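Local coordinates for D-alanine--D-alanine ligase (Coxiella burnetii, PDB 3TQT), which catalyses the ATP-dependent joining of two D-alanines into the D-alanyl-D-alanine dipeptide used in building the peptidoglycan cell wall, at residues V41-H46 and H62-L67; D100-M105 and G118-L123; L143-L148 and V156-L161; S327-M332 and P341-Q346. One frame throughout, in Å; residues are numbered along the deposited sequence.

Contact 1 (V41-H46 and H62-L67); sequences VIFIDH and HSPDHL
Pro64 places CB and CG over one face of the Phe43 ring, a CH-pi contact. Pro64 CB sits 3.4 Å from the centroid of the Phe43 ring and only 10° off its normal, so the methylene lies over the centre of the ring. The two side chains meet at about a right angle. With CG of Phe43 anti to its own backbone N (chi1 178°), the ring is carried straight out from the strand toward the helix start.

Apolar contact extends the same touch toward one side of the ring, where Pro64 CG comes to 3.4 Å from Phe43 CE1. On the opposite face of the phenyl ring lies the backbone N of Asp45, offset toward the rim. Ile22 of helix 18-31 touches both Phe43 and Pro64, and the ring of His18 meets Phe43 steeply.

The pair joins strand 37-44, an inner strand of the mixed sheet in the N-terminal domain, to helix 64-70, with strand 50-53 and helix 56-61 between them in the chain; Phe43 is hydrogen-bonded through its backbone to Tyr51 of that neighbouring strand.

Hydrogen bonding does not cross between the segments but sets the start of the helix. Ser63 is its N-cap: Ser63 OG accepts from His66 N at 3.0 Å with an N-H...O angle of 152°, while Ser63 O takes Leu67 N at 3.2 Å. Pro64, as the first helical residue, gives up no helical hydrogen bond for want of an N-H. Asp65 follows at the margin, its backbone N 4.3 Å from Phe43 CE2.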
loop_
_atom_site.group_PDB
_atom_site.type_symbol
_atom_site.label_atom_id
_atom_site.label_comp_id
_atom_site.label_asym_id
_atom_site.label_seq_id
_atom_site.Cartn_x
_atom_site.Cartn_y
_atom_site.Cartn_z
ATOM N N VAL A 41 -4.922 9.897 -22.588
ATOM C CA VAL A 41 -5.787 9.089 -21.737
ATOM C C VAL A 41 -5.349 7.648 -21.839
ATOM O O VAL A 41 -5.167 7.124 -22.938
ATOM C CB VAL A 41 -7.261 9.206 -22.149
ATOM C CG1 VAL A 41 -8.143 8.384 -21.199
ATOM C CG2 VAL A 41 -7.671 10.665 -22.146
ATOM N N ILE A 42 -5.141 7.018 -20.694
ATOM C CA ILE A 42 -4.808 5.611 -20.690
ATOM C C ILE A 42 -6.063 4.880 -20.266
ATOM O O ILE A 42 -6.574 5.108 -19.175
ATOM C CB ILE A 42 -3.679 5.285 -19.694
ATOM C CG1 ILE A 42 -2.413 6.080 -20.027
ATOM C CG2 ILE A 42 -3.401 3.789 -19.684
ATOM C CD1 ILE A 42 -1.793 5.695 -21.322
ATOM N N PHE A 43 -6.567 4.022 -21.137
ATOM C CA PHE A 43 -7.748 3.234 -20.827
ATOM C C PHE A 43 -7.352 1.812 -20.472
ATOM O O PHE A 43 -6.643 1.158 -21.225
ATOM C CB PHE A 43 -8.701 3.222 -22.029
ATOM C CG PHE A 43 -9.938 2.398 -21.815
ATOM C CD1 PHE A 43 -10.803 2.686 -20.772
ATOM C CD2 PHE A 43 -10.240 1.338 -22.663
ATOM C CE1 PHE A 43 -11.949 1.943 -20.578
ATOM C CE2 PHE A 43 -11.384 0.585 -22.472
ATOM C CZ PHE A 43 -12.243 0.888 -21.429
ATOM N N ILE A 44 -7.814 1.342 -19.317
ATOM C CA ILE A 44 -7.609 -0.037 -18.916
ATOM C C ILE A 44 -8.947 -0.721 -19.060
ATOM O O ILE A 44 -9.907 -0.335 -18.398
ATOM C CB ILE A 44 -7.166 -0.126 -17.448
ATOM C CG1 ILE A 44 -5.911 0.731 -17.228
ATOM C CG2 ILE A 44 -6.960 -1.585 -17.034
ATOM C CD1 ILE A 44 -5.398 0.725 -15.804
ATOM N N ASP A 45 -9.029 -1.722 -19.926
ATOM C CA ASP A 45 -10.315 -2.369 -20.144
ATOM C C ASP A 45 -10.628 -3.387 -19.054
ATOM O O ASP A 45 -9.910 -3.501 -18.056
ATOM C CB ASP A 45 -10.400 -2.999 -21.542
ATOM C CG ASP A 45 -9.492 -4.205 -21.709
ATOM O OD1 ASP A 45 -8.987 -4.737 -20.695
ATOM O OD2 ASP A 45 -9.301 -4.631 -22.870
ATOM N N HIS A 46 -11.713 -4.126 -19.247
ATOM C CA HIS A 46 -12.207 -5.015 -18.204
ATOM C C HIS A 46 -11.329 -6.233 -17.937
ATOM O O HIS A 46 -11.415 -6.840 -16.864
ATOM C CB HIS A 46 -13.651 -5.436 -18.495
ATOM C CG HIS A 46 -14.651 -4.358 -18.216
ATOM N ND1 HIS A 46 -14.903 -3.891 -16.943
ATOM C CD2 HIS A 46 -15.449 -3.644 -19.044
ATOM C CE1 HIS A 46 -15.822 -2.944 -16.998
ATOM N NE2 HIS A 46 -16.168 -2.773 -18.262
ATOM N N HIS A 62 -16.302 10.046 -27.507
ATOM C CA HIS A 62 -16.648 8.639 -27.685
ATOM C C HIS A 62 -16.369 7.828 -26.433
ATOM O O HIS A 62 -15.595 8.246 -25.592
ATOM C CB HIS A 62 -15.832 8.058 -28.836
ATOM C CG HIS A 62 -16.123 8.700 -30.151
ATOM N ND1 HIS A 62 -15.308 9.666 -30.711
ATOM C CD2 HIS A 62 -17.149 8.533 -31.009
ATOM C CE1 HIS A 62 -15.821 10.051 -31.865
ATOM N NE2 HIS A 62 -16.939 9.378 -32.068
ATOM N N SER A 63 -16.994 6.663 -26.316
ATOM C CA SER A 63 -16.629 5.755 -25.233
ATOM C C SER A 63 -15.238 5.208 -25.531
ATOM O O SER A 63 -14.859 5.063 -26.690
ATOM C CB SER A 63 -17.635 4.609 -25.125
ATOM O OG SER A 63 -17.496 3.706 -26.207
ATOM N N PRO A 64 -14.456 4.916 -24.492
ATOM C CA PRO A 64 -13.158 4.318 -24.804
ATOM C C PRO A 64 -13.294 2.956 -25.482
ATOM O O PRO A 64 -12.429 2.594 -26.288
ATOM C CB PRO A 64 -12.475 4.211 -23.434
ATOM C CG PRO A 64 -13.572 4.297 -22.444
ATOM C CD PRO A 64 -14.621 5.178 -23.053
ATOM N N ASP A 65 -14.365 2.219 -25.186
ATOM C CA ASP A 65 -14.605 0.950 -25.870
ATOM C C ASP A 65 -14.719 1.160 -27.389
ATOM O O ASP A 65 -14.210 0.375 -28.188
ATOM C CB ASP A 65 -15.861 0.273 -25.330
ATOM C CG ASP A 65 -16.095 -1.088 -25.947
ATOM O OD1 ASP A 65 -15.428 -2.052 -25.513
ATOM O OD2 ASP A 65 -16.939 -1.197 -26.865
ATOM N N HIS A 66 -15.394 2.230 -27.776
ATOM C CA HIS A 66 -15.532 2.578 -29.186
ATOM C C HIS A 66 -14.161 2.847 -29.808
ATOM O O HIS A 66 -13.853 2.378 -30.912
ATOM C CB HIS A 66 -16.417 3.810 -29.315
ATOM C CG HIS A 66 -16.641 4.255 -30.723
ATOM N ND1 HIS A 66 -17.549 3.640 -31.564
ATOM C CD2 HIS A 66 -16.092 5.265 -31.438
ATOM C CE1 HIS A 66 -17.544 4.252 -32.733
ATOM N NE2 HIS A 66 -16.669 5.243 -32.684
ATOM N N LEU A 67 -13.335 3.592 -29.081
ATOM C CA LEU A 67 -12.028 3.990 -29.578
ATOM C C LEU A 67 -11.121 2.784 -29.750
ATOM O O LEU A 67 -10.301 2.723 -30.673
ATOM C CB LEU A 67 -11.398 5.003 -28.631
ATOM C CG LEU A 67 -12.256 6.252 -28.457
ATOM C CD1 LEU A 67 -11.665 7.128 -27.371
ATOM C CD2 LEU A 67 -12.379 6.993 -29.778
#

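Contact 2 (D100-M105 and G118-L123); sequences DCVFPM and GLLELL
Leu120 reaches from helix 115-122 to strand 101-104 and meets both Val102 and Pro104. Its CB points toward the strand, and CG stands anti to the carbonyl carbon (chi1 -64°), from which the two methyls fork over Val102. CD1 takes the nearer place, 3.7 Å from Val102 CG1, and also touches the proline ring, with Pro104 CG 4.1 Å away. CD2 turns to the other side of the fork and lies 4.0 Å from both Val102 CG1 and Val102 CG2, so the two branched ends interlock at an oblique angle.

The strand is an outermost one of the mixed sheet in the N-terminal domain, beside strand 5-12, and a helix packed on it is consistent with that domain's Rossmann-like alpha/beta fold. Phe103, between the two contact residues, points away from the helix and packs on helices 18-31 and 340-370, so this strand has a layer of side chains on each side. The helix also belongs to the subunit interface: Leu119 packs on Leu122 of the second subunit.

All three touching side chains are buried and aliphatic, which implies cohesion by dispersion and the exclusion of water, with no directional bond between helix and strand.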
loop_
_atom_site.group_PDB
_atom_site.type_symbol
_atom_site.label_atom_id
_atom_site.label_comp_id
_atom_site.label_asym_id
_atom_site.label_seq_id
_atom_site.Cartn_x
_atom_site.Cartn_y
_atom_site.Cartn_z
ATOM N N ASP A 100 4.607 13.421 -17.936
ATOM C CA ASP A 100 5.268 14.199 -16.893
ATOM C C ASP A 100 4.561 14.026 -15.569
ATOM O O ASP A 100 5.124 14.275 -14.502
ATOM C CB ASP A 100 5.263 15.669 -17.280
ATOM C CG ASP A 100 6.103 15.928 -18.495
ATOM O OD1 ASP A 100 7.236 15.407 -18.520
ATOM O OD2 ASP A 100 5.627 16.621 -19.420
ATOM N N CYS A 101 3.306 13.614 -15.645
ATOM C CA CYS A 101 2.525 13.380 -14.446
ATOM C C CYS A 101 1.318 12.537 -14.799
ATOM O O CYS A 101 0.722 12.691 -15.870
ATOM C CB CYS A 101 2.104 14.703 -13.792
ATOM S SG CYS A 101 1.168 14.516 -12.241
ATOM N N VAL A 102 0.977 11.622 -13.904
ATOM C CA VAL A 102 -0.135 10.716 -14.141
ATOM C C VAL A 102 -1.272 11.062 -13.199
ATOM O O VAL A 102 -1.050 11.374 -12.033
ATOM C CB VAL A 102 0.302 9.251 -13.949
ATOM C CG1 VAL A 102 -0.886 8.321 -14.030
ATOM C CG2 VAL A 102 1.376 8.887 -14.980
ATOM N N PHE A 103 -2.491 11.031 -13.720
ATOM C CA PHE A 103 -3.657 11.300 -12.916
ATOM C C PHE A 103 -4.413 9.984 -12.808
ATOM O O PHE A 103 -5.168 9.630 -13.701
ATOM C CB PHE A 103 -4.510 12.358 -13.619
ATOM C CG PHE A 103 -5.252 13.269 -12.684
ATOM C CD1 PHE A 103 -5.061 14.642 -12.738
ATOM C CD2 PHE A 103 -6.123 12.754 -11.743
ATOM C CE1 PHE A 103 -5.741 15.472 -11.882
ATOM C CE2 PHE A 103 -6.809 13.583 -10.890
ATOM C CZ PHE A 103 -6.615 14.943 -10.961
ATOM N N PRO A 104 -4.170 9.224 -11.728
ATOM C CA PRO A 104 -4.847 7.943 -11.600
ATOM C C PRO A 104 -6.319 8.243 -11.325
ATOM O O PRO A 104 -6.637 8.954 -10.365
ATOM C CB PRO A 104 -4.176 7.301 -10.373
ATOM C CG PRO A 104 -3.079 8.220 -9.963
ATOM C CD PRO A 104 -3.384 9.558 -10.532
ATOM N N MET A 105 -7.213 7.759 -12.176
ATOM C CA MET A 105 -8.613 8.074 -11.973
ATOM C C MET A 105 -9.407 6.800 -12.119
ATOM O O MET A 105 -10.504 6.787 -12.666
ATOM C CB MET A 105 -9.086 9.177 -12.923
ATOM C CG MET A 105 -10.478 9.749 -12.607
ATOM S SD MET A 105 -10.792 10.160 -10.862
ATOM C CE MET A 105 -9.307 11.098 -10.456
ATOM N N GLY A 118 1.446 1.679 -7.106
ATOM C CA GLY A 118 2.668 0.884 -7.023
ATOM C C GLY A 118 3.392 0.781 -8.355
ATOM O O GLY A 118 4.625 0.884 -8.420
ATOM N N LEU A 119 2.627 0.583 -9.424
ATOM C CA LEU A 119 3.193 0.541 -10.766
ATOM C C LEU A 119 3.818 1.886 -11.091
ATOM O O LEU A 119 4.923 1.965 -11.642
ATOM C CB LEU A 119 2.119 0.196 -11.802
ATOM C CG LEU A 119 2.594 0.299 -13.251
ATOM C CD1 LEU A 119 3.931 -0.414 -13.413
ATOM C CD2 LEU A 119 1.531 -0.274 -14.199
ATOM N N LEU A 120 3.120 2.950 -10.721
ATOM C CA LEU A 120 3.591 4.294 -11.015
ATOM C C LEU A 120 4.855 4.613 -10.231
ATOM O O LEU A 120 5.736 5.310 -10.739
ATOM C CB LEU A 120 2.497 5.334 -10.753
ATOM C CG LEU A 120 1.256 5.200 -11.646
ATOM C CD1 LEU A 120 0.212 6.199 -11.223
ATOM C CD2 LEU A 120 1.627 5.393 -13.120
ATOM N N GLU A 121 4.954 4.105 -9.003
ATOM C CA GLU A 121 6.192 4.233 -8.239
ATOM C C GLU A 121 7.324 3.486 -8.935
ATOM O O GLU A 121 8.445 3.980 -9.010
ATOM C CB GLU A 121 6.042 3.693 -6.818
ATOM C CG GLU A 121 5.087 4.479 -5.956
ATOM C CD GLU A 121 5.670 5.779 -5.462
ATOM O OE1 GLU A 121 6.878 6.019 -5.672
ATOM O OE2 GLU A 121 4.909 6.562 -4.859
ATOM N N LEU A 122 7.036 2.295 -9.442
ATOM C CA LEU A 122 8.071 1.501 -10.103
ATOM C C LEU A 122 8.552 2.193 -11.377
ATOM O O LEU A 122 9.693 2.010 -11.799
ATOM C CB LEU A 122 7.542 0.116 -10.451
ATOM C CG LEU A 122 7.328 -0.808 -9.262
ATOM C CD1 LEU A 122 6.532 -2.017 -9.715
ATOM C CD2 LEU A 122 8.685 -1.226 -8.711
ATOM N N LEU A 123 7.667 2.971 -11.990
ATOM C CA LEU A 123 8.009 3.727 -13.195
ATOM C C LEU A 123 8.629 5.076 -12.848
ATOM O O LEU A 123 9.009 5.837 -13.740
ATOM C CB LEU A 123 6.779 3.946 -14.070
ATOM C CG LEU A 123 6.161 2.709 -14.717
ATOM C CD1 LEU A 123 4.955 3.103 -15.510
ATOM C CD2 LEU A 123 7.161 2.029 -15.619
#

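Contact 3 (L143-L148 and V156-L161); sequences LTKTVL and VDWHTL
Lys145 leaves its helix with CG anti to the carbonyl carbon (chi1 -76°) and then runs fully extended, which carries its amine to the backbone of Val156. Trp158 has chi1 77°, placing CG between the backbone N and the carbonyl carbon and turning one face of the indole to the lysine chain. The contact lies in the ATP-grasp part of the ligase, between helix 141-150 and the residues leading into strand 159-161, an outermost strand of a four-stranded antiparallel sheet.

Lysine and indole slide past each other in opposite directions. Lys145 CB stands almost directly over the six-membered ring of Trp158, 3.6 Å from its centroid, a CH-pi contact; farther along, Lys145 CD lies 3.7 Å from Trp158 CE3. The aliphatic part of the lysine is thus laid along an aromatic face while its polar end passes beyond.

That end is gripped by several oxygens. Lys145 NZ gives a 2.7 Å hydrogen bond to Val156 O, arriving above the carbonyl plane, 47° out of it, and it also forms a salt bridge with Glu222 and a hydrogen bond with Asn315 OD1. Glu222 falls within the predicted ATP-binding region, so the lysine, held by Val156 O and Asn315 OD1, may help position this carboxylate.

Beside the same six-membered ring, Thr146 crosses Trp158 at about a right angle. Its hydroxyl bonds to Asp142 O, one turn back in the helix, and Thr146 OG1 meets Trp158 CZ2 at 3.5 Å. Thr160 OG1, itself bonded to Asp142 OD2, lies in the indole plane at its edge.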
loop_
_atom_site.group_PDB
_atom_site.type_symbol
_atom_site.label_atom_id
_atom_site.label_comp_id
_atom_site.label_asym_id
_atom_site.label_seq_id
_atom_site.Cartn_x
_atom_site.Cartn_y
_atom_site.Cartn_z
ATOM N N LEU A 143 -8.972 -0.644 8.591
ATOM C CA LEU A 143 -7.589 -0.215 8.813
ATOM C C LEU A 143 -7.532 1.307 8.945
ATOM O O LEU A 143 -6.833 1.833 9.808
ATOM C CB LEU A 143 -6.676 -0.699 7.678
ATOM C CG LEU A 143 -5.213 -0.261 7.714
ATOM C CD1 LEU A 143 -4.554 -0.671 9.041
ATOM C CD2 LEU A 143 -4.467 -0.838 6.502
ATOM N N THR A 144 -8.275 2.012 8.097
ATOM C CA THR A 144 -8.349 3.469 8.186
ATOM C C THR A 144 -8.775 3.882 9.589
ATOM O O THR A 144 -8.143 4.723 10.230
ATOM C CB THR A 144 -9.399 4.071 7.214
ATOM O OG1 THR A 144 -9.318 3.431 5.941
ATOM C CG2 THR A 144 -9.163 5.566 7.049
ATOM N N LYS A 145 -9.856 3.277 10.068
ATOM C CA LYS A 145 -10.376 3.630 11.383
ATOM C C LYS A 145 -9.409 3.282 12.497
ATOM O O LYS A 145 -9.332 3.993 13.498
ATOM C CB LYS A 145 -11.738 2.982 11.622
ATOM C CG LYS A 145 -12.852 3.682 10.861
ATOM C CD LYS A 145 -14.169 2.957 11.068
ATOM C CE LYS A 145 -15.275 3.644 10.301
ATOM N NZ LYS A 145 -16.570 3.138 10.786
ATOM N N THR A 146 -8.655 2.203 12.316
ATOM C CA THR A 146 -7.679 1.808 13.316
ATOM C C THR A 146 -6.661 2.931 13.465
ATOM O O THR A 146 -6.321 3.346 14.575
ATOM C CB THR A 146 -6.937 0.533 12.884
ATOM O OG1 THR A 146 -7.858 -0.560 12.857
ATOM C CG2 THR A 146 -5.799 0.211 13.853
ATOM N N VAL A 147 -6.176 3.421 12.332
ATOM C CA VAL A 147 -5.146 4.443 12.343
ATOM C C VAL A 147 -5.722 5.753 12.884
ATOM O O VAL A 147 -5.094 6.419 13.712
ATOM C CB VAL A 147 -4.532 4.615 10.945
ATOM C CG1 VAL A 147 -3.648 5.841 10.900
ATOM C CG2 VAL A 147 -3.755 3.342 10.559
ATOM N N LEU A 148 -6.929 6.104 12.443
ATOM C CA LEU A 148 -7.563 7.336 12.904
ATOM C C LEU A 148 -7.800 7.305 14.400
ATOM O O LEU A 148 -7.450 8.244 15.118
ATOM C CB LEU A 148 -8.883 7.582 12.178
ATOM C CG LEU A 148 -8.707 7.874 10.682
ATOM C CD1 LEU A 148 -10.071 8.021 10.001
ATOM C CD2 LEU A 148 -7.847 9.114 10.498
ATOM N N VAL A 156 -16.760 6.460 13.495
ATOM C CA VAL A 156 -17.867 5.536 13.683
ATOM C C VAL A 156 -17.269 4.197 14.090
ATOM O O VAL A 156 -16.342 3.707 13.446
ATOM C CB VAL A 156 -18.673 5.374 12.387
ATOM C CG1 VAL A 156 -19.771 4.322 12.570
ATOM C CG2 VAL A 156 -19.272 6.721 11.969
ATOM N N ASP A 157 -17.782 3.612 15.167
ATOM C CA ASP A 157 -17.191 2.385 15.676
ATOM C C ASP A 157 -17.386 1.259 14.678
ATOM O O ASP A 157 -18.238 1.340 13.792
ATOM C CB ASP A 157 -17.755 2.002 17.049
ATOM C CG ASP A 157 -16.871 0.980 17.776
ATOM O OD1 ASP A 157 -15.659 0.881 17.447
ATOM O OD2 ASP A 157 -17.377 0.269 18.673
ATOM N N TRP A 158 -16.575 0.217 14.811
ATOM C CA TRP A 158 -16.634 -0.893 13.872
ATOM C C TRP A 158 -16.143 -2.151 14.543
ATOM O O TRP A 158 -15.501 -2.103 15.591
ATOM C CB TRP A 158 -15.772 -0.607 12.640
ATOM C CG TRP A 158 -14.300 -0.798 12.894
ATOM C CD1 TRP A 158 -13.522 -1.844 12.478
ATOM C CD2 TRP A 158 -13.436 0.074 13.635
ATOM N NE1 TRP A 158 -12.225 -1.665 12.898
ATOM C CE2 TRP A 158 -12.148 -0.499 13.617
ATOM C CE3 TRP A 158 -13.631 1.286 14.312
ATOM C CZ2 TRP A 158 -11.054 0.097 14.254
ATOM C CZ3 TRP A 158 -12.550 1.878 14.939
ATOM C CH2 TRP A 158 -11.271 1.287 14.896
ATOM N N HIS A 159 -16.444 -3.283 13.929
ATOM C CA HIS A 159 -15.882 -4.544 14.375
ATOM C C HIS A 159 -15.519 -5.378 13.173
ATOM O O HIS A 159 -16.376 -5.721 12.372
ATOM C CB HIS A 159 -16.872 -5.314 15.251
ATOM C CG HIS A 159 -16.294 -6.574 15.806
ATOM N ND1 HIS A 159 -15.385 -6.578 16.842
ATOM C CD2 HIS A 159 -16.449 -7.868 15.437
ATOM C CE1 HIS A 159 -15.028 -7.821 17.106
ATOM N NE2 HIS A 159 -15.658 -8.624 16.270
ATOM N N THR A 160 -14.237 -5.694 13.047
ATOM C CA THR A 160 -13.749 -6.452 11.911
ATOM C C THR A 160 -13.964 -7.948 12.152
ATOM O O THR A 160 -13.793 -8.428 13.266
ATOM C CB THR A 160 -12.252 -6.186 11.709
ATOM O OG1 THR A 160 -12.058 -4.806 11.351
ATOM C CG2 THR A 160 -11.665 -7.097 10.621
ATOM N N LEU A 161 -14.361 -8.668 11.105
ATOM C CA LEU A 161 -14.404 -10.122 11.139
ATOM C C LEU A 161 -13.640 -10.661 9.947
ATOM O O LEU A 161 -13.701 -10.103 8.846
ATOM C CB LEU A 161 -15.837 -10.650 11.056
ATOM C CG LEU A 161 -16.735 -10.542 12.283
ATOM C CD1 LEU A 161 -18.104 -11.108 11.940
ATOM C CD2 LEU A 161 -16.124 -11.288 13.467
#

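Contact 4 (S327-M332 and P341-Q346); sequences SMYPKM and PNLLDQ
Tyr329 and Pro330, in the first turn of helix 328-335, both rest against Leu343 of helix 340-370. These are two consecutive helices joined by a short connection in the C-terminal part of the ATP-grasp fold, and the long second helix runs nearly to the end of the modelled chain.

Ser327 stands at the N-cap position of the first helix; its carbonyl O takes Lys331 N at 3.0 Å, while its hydroxyl bonds to Thr324 OG1 and makes no capping bond. Met328 turns to Glu231 and Thr269, on the strands of the five-stranded sheet.

Tyr329 carries most of the first helix's side of the contact. With CG anti to the backbone N (chi1 -172°), the ring is carried out so that its far end approaches Leu343, although the side chain does not set out in that direction. Tyr329 CE2 lies 3.8 Å from Leu343 CD2 and 4.0 Å from Leu343 CD1, so both methyls of the leucine gather about one ring carbon. The phenol hydroxyl is hydrogen-bonded to Val234 O on strand 228-236, which fixes the ring end against the sheet, and Trp333 meets the same ring edge-to-face.

Pro330 adds its backbone flank: Pro330 CA is 4.1 Å from Leu343 CD2. Leu343 has CG anti to its own backbone N (chi1 168°), which sends the fork straight at the first helix. Phe323 touches both Tyr329 and Leu343, joining the preceding loop to this buried group. Within the tyrosine's own helix, Pro330 CD lies at the edge of the Tyr329 ring, in its plane.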
loop_
_atom_site.group_PDB
_atom_site.type_symbol
_atom_site.label_atom_id
_atom_site.label_comp_id
_atom_site.label_asym_id
_atom_site.label_seq_id
_atom_site.Cartn_x
_atom_site.Cartn_y
_atom_site.Cartn_z
ATOM N N SER A 327 -19.691 15.450 -9.309
ATOM C CA SER A 327 -19.157 14.721 -8.167
ATOM C C SER A 327 -18.819 15.659 -7.018
ATOM O O SER A 327 -18.369 16.789 -7.237
ATOM C CB SER A 327 -17.921 13.925 -8.569
ATOM O OG SER A 327 -18.287 12.823 -9.370
ATOM N N MET A 328 -19.018 15.173 -5.793
ATOM C CA MET A 328 -18.857 16.009 -4.610
ATOM C C MET A 328 -17.463 16.604 -4.452
ATOM O O MET A 328 -17.328 17.758 -4.053
ATOM C CB MET A 328 -19.277 15.257 -3.339
ATOM C CG MET A 328 -20.825 15.203 -3.164
ATOM S SD MET A 328 -21.528 16.850 -2.972
ATOM C CE MET A 328 -21.050 17.260 -1.305
ATOM N N TYR A 329 -16.422 15.834 -4.745
ATOM C CA TYR A 329 -15.083 16.379 -4.539
ATOM C C TYR A 329 -14.853 17.688 -5.326
ATOM O O TYR A 329 -14.589 18.722 -4.731
ATOM C CB TYR A 329 -13.975 15.354 -4.801
ATOM C CG TYR A 329 -12.628 15.910 -4.387
ATOM C CD1 TYR A 329 -12.148 15.731 -3.091
ATOM C CD2 TYR A 329 -11.872 16.660 -5.270
ATOM C CE1 TYR A 329 -10.929 16.269 -2.697
ATOM C CE2 TYR A 329 -10.658 17.196 -4.888
ATOM C CZ TYR A 329 -10.192 17.002 -3.610
ATOM O OH TYR A 329 -8.985 17.554 -3.241
ATOM N N PRO A 330 -14.967 17.651 -6.659
ATOM C CA PRO A 330 -14.826 18.932 -7.357
ATOM C C PRO A 330 -15.923 19.940 -7.009
ATOM O O PRO A 330 -15.596 21.119 -6.924
ATOM C CB PRO A 330 -14.901 18.547 -8.836
ATOM C CG PRO A 330 -15.535 17.187 -8.864
ATOM C CD PRO A 330 -15.071 16.523 -7.598
ATOM N N LYS A 331 -17.172 19.506 -6.824
ATOM C CA LYS A 331 -18.249 20.446 -6.509
ATOM C C LYS A 331 -18.002 21.189 -5.196
ATOM O O LYS A 331 -18.237 22.385 -5.102
ATOM C CB LYS A 331 -19.606 19.746 -6.452
ATOM C CG LYS A 331 -20.242 19.507 -7.798
ATOM C CD LYS A 331 -21.607 18.840 -7.627
ATOM C CE LYS A 331 -22.486 19.610 -6.648
ATOM N NZ LYS A 331 -23.822 18.972 -6.447
ATOM N N MET A 332 -17.540 20.482 -4.174
ATOM C CA MET A 332 -17.228 21.135 -2.909
ATOM C C MET A 332 -16.135 22.191 -3.075
ATOM O O MET A 332 -16.247 23.305 -2.546
ATOM C CB MET A 332 -16.830 20.111 -1.849
ATOM C CG MET A 332 -18.031 19.380 -1.273
ATOM S SD MET A 332 -17.590 18.329 0.109
ATOM C CE MET A 332 -16.789 16.959 -0.722
ATOM N N PRO A 341 -10.622 23.652 -12.964
ATOM C CA PRO A 341 -9.332 23.734 -13.661
ATOM C C PRO A 341 -8.179 24.025 -12.702
ATOM O O PRO A 341 -7.116 23.399 -12.797
ATOM C CB PRO A 341 -9.527 24.926 -14.604
ATOM C CG PRO A 341 -10.997 24.944 -14.859
ATOM C CD PRO A 341 -11.623 24.560 -13.554
ATOM N N ASN A 342 -8.390 24.979 -11.796
ATOM C CA ASN A 342 -7.381 25.362 -10.817
ATOM C C ASN A 342 -7.110 24.221 -9.849
ATOM O O ASN A 342 -5.976 23.998 -9.443
ATOM C CB ASN A 342 -7.849 26.564 -10.011
ATOM C CG ASN A 342 -8.179 27.767 -10.885
ATOM O OD1 ASN A 342 -7.353 28.644 -11.081
ATOM N ND2 ASN A 342 -9.393 27.805 -11.400
ATOM N N LEU A 343 -8.174 23.535 -9.452
ATOM C CA LEU A 343 -8.041 22.368 -8.593
ATOM C C LEU A 343 -7.115 21.362 -9.274
ATOM O O LEU A 343 -6.182 20.848 -8.663
ATOM C CB LEU A 343 -9.418 21.739 -8.332
ATOM C CG LEU A 343 -9.437 20.355 -7.681
ATOM C CD1 LEU A 343 -8.716 20.355 -6.313
ATOM C CD2 LEU A 343 -10.879 19.857 -7.533
ATOM N N LEU A 344 -7.368 21.090 -10.552
ATOM C CA LEU A 344 -6.556 20.113 -11.276
ATOM C C LEU A 344 -5.105 20.576 -11.375
ATOM O O LEU A 344 -4.187 19.769 -11.233
ATOM C CB LEU A 344 -7.123 19.848 -12.671
ATOM C CG LEU A 344 -8.545 19.284 -12.696
ATOM C CD1 LEU A 344 -9.029 19.113 -14.144
ATOM C CD2 LEU A 344 -8.601 17.971 -11.927
ATOM N N ASP A 345 -4.891 21.868 -11.629
ATOM C CA ASP A 345 -3.517 22.384 -11.675
ATOM C C ASP A 345 -2.817 22.136 -10.345
ATOM O O ASP A 345 -1.647 21.734 -10.299
ATOM C CB ASP A 345 -3.475 23.890 -11.973
ATOM C CG ASP A 345 -3.972 24.237 -13.367
ATOM O OD1 ASP A 345 -3.746 23.444 -14.305
ATOM O OD2 ASP A 345 -4.585 25.319 -13.518
ATOM N N GLN A 346 -3.525 22.407 -9.257
ATOM C CA GLN A 346 -2.949 22.205 -7.932
ATOM C C GLN A 346 -2.625 20.735 -7.671
ATOM O O GLN A 346 -1.556 20.406 -7.147
ATOM C CB GLN A 346 -3.870 22.804 -6.861
ATOM C CG GLN A 346 -3.878 24.340 -6.980
ATOM C CD GLN A 346 -4.531 25.047 -5.814
ATOM O OE1 GLN A 346 -4.640 24.499 -4.717
ATOM N NE2 GLN A 346 -4.957 26.289 -6.043
#

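Contacts 1 and 2 reach the same N-terminal mixed sheet, their centres 18 Å apart, one on strand 37-44 and the other on the outermost strand 101-104. Contact 2 touches contact 4 directly: Phe103 CZ packs 3.7 Å from Leu344 CD2, joining the N-terminal sheet to the long helix 340-370 of the ATP-grasp part. Contact 3 lies across the chain's centre from the other three, with its centre 28 Å from those of contacts 2 and 4, and shares the subunit interface with contact 2. Of the four it comes closest to a predicted ATP-binding residue, the Lys145 side chain being about 3 Å from that of Glu222, whereas the Tyr329 side chain of contact 4 stands about 7 Å from that of Glu231.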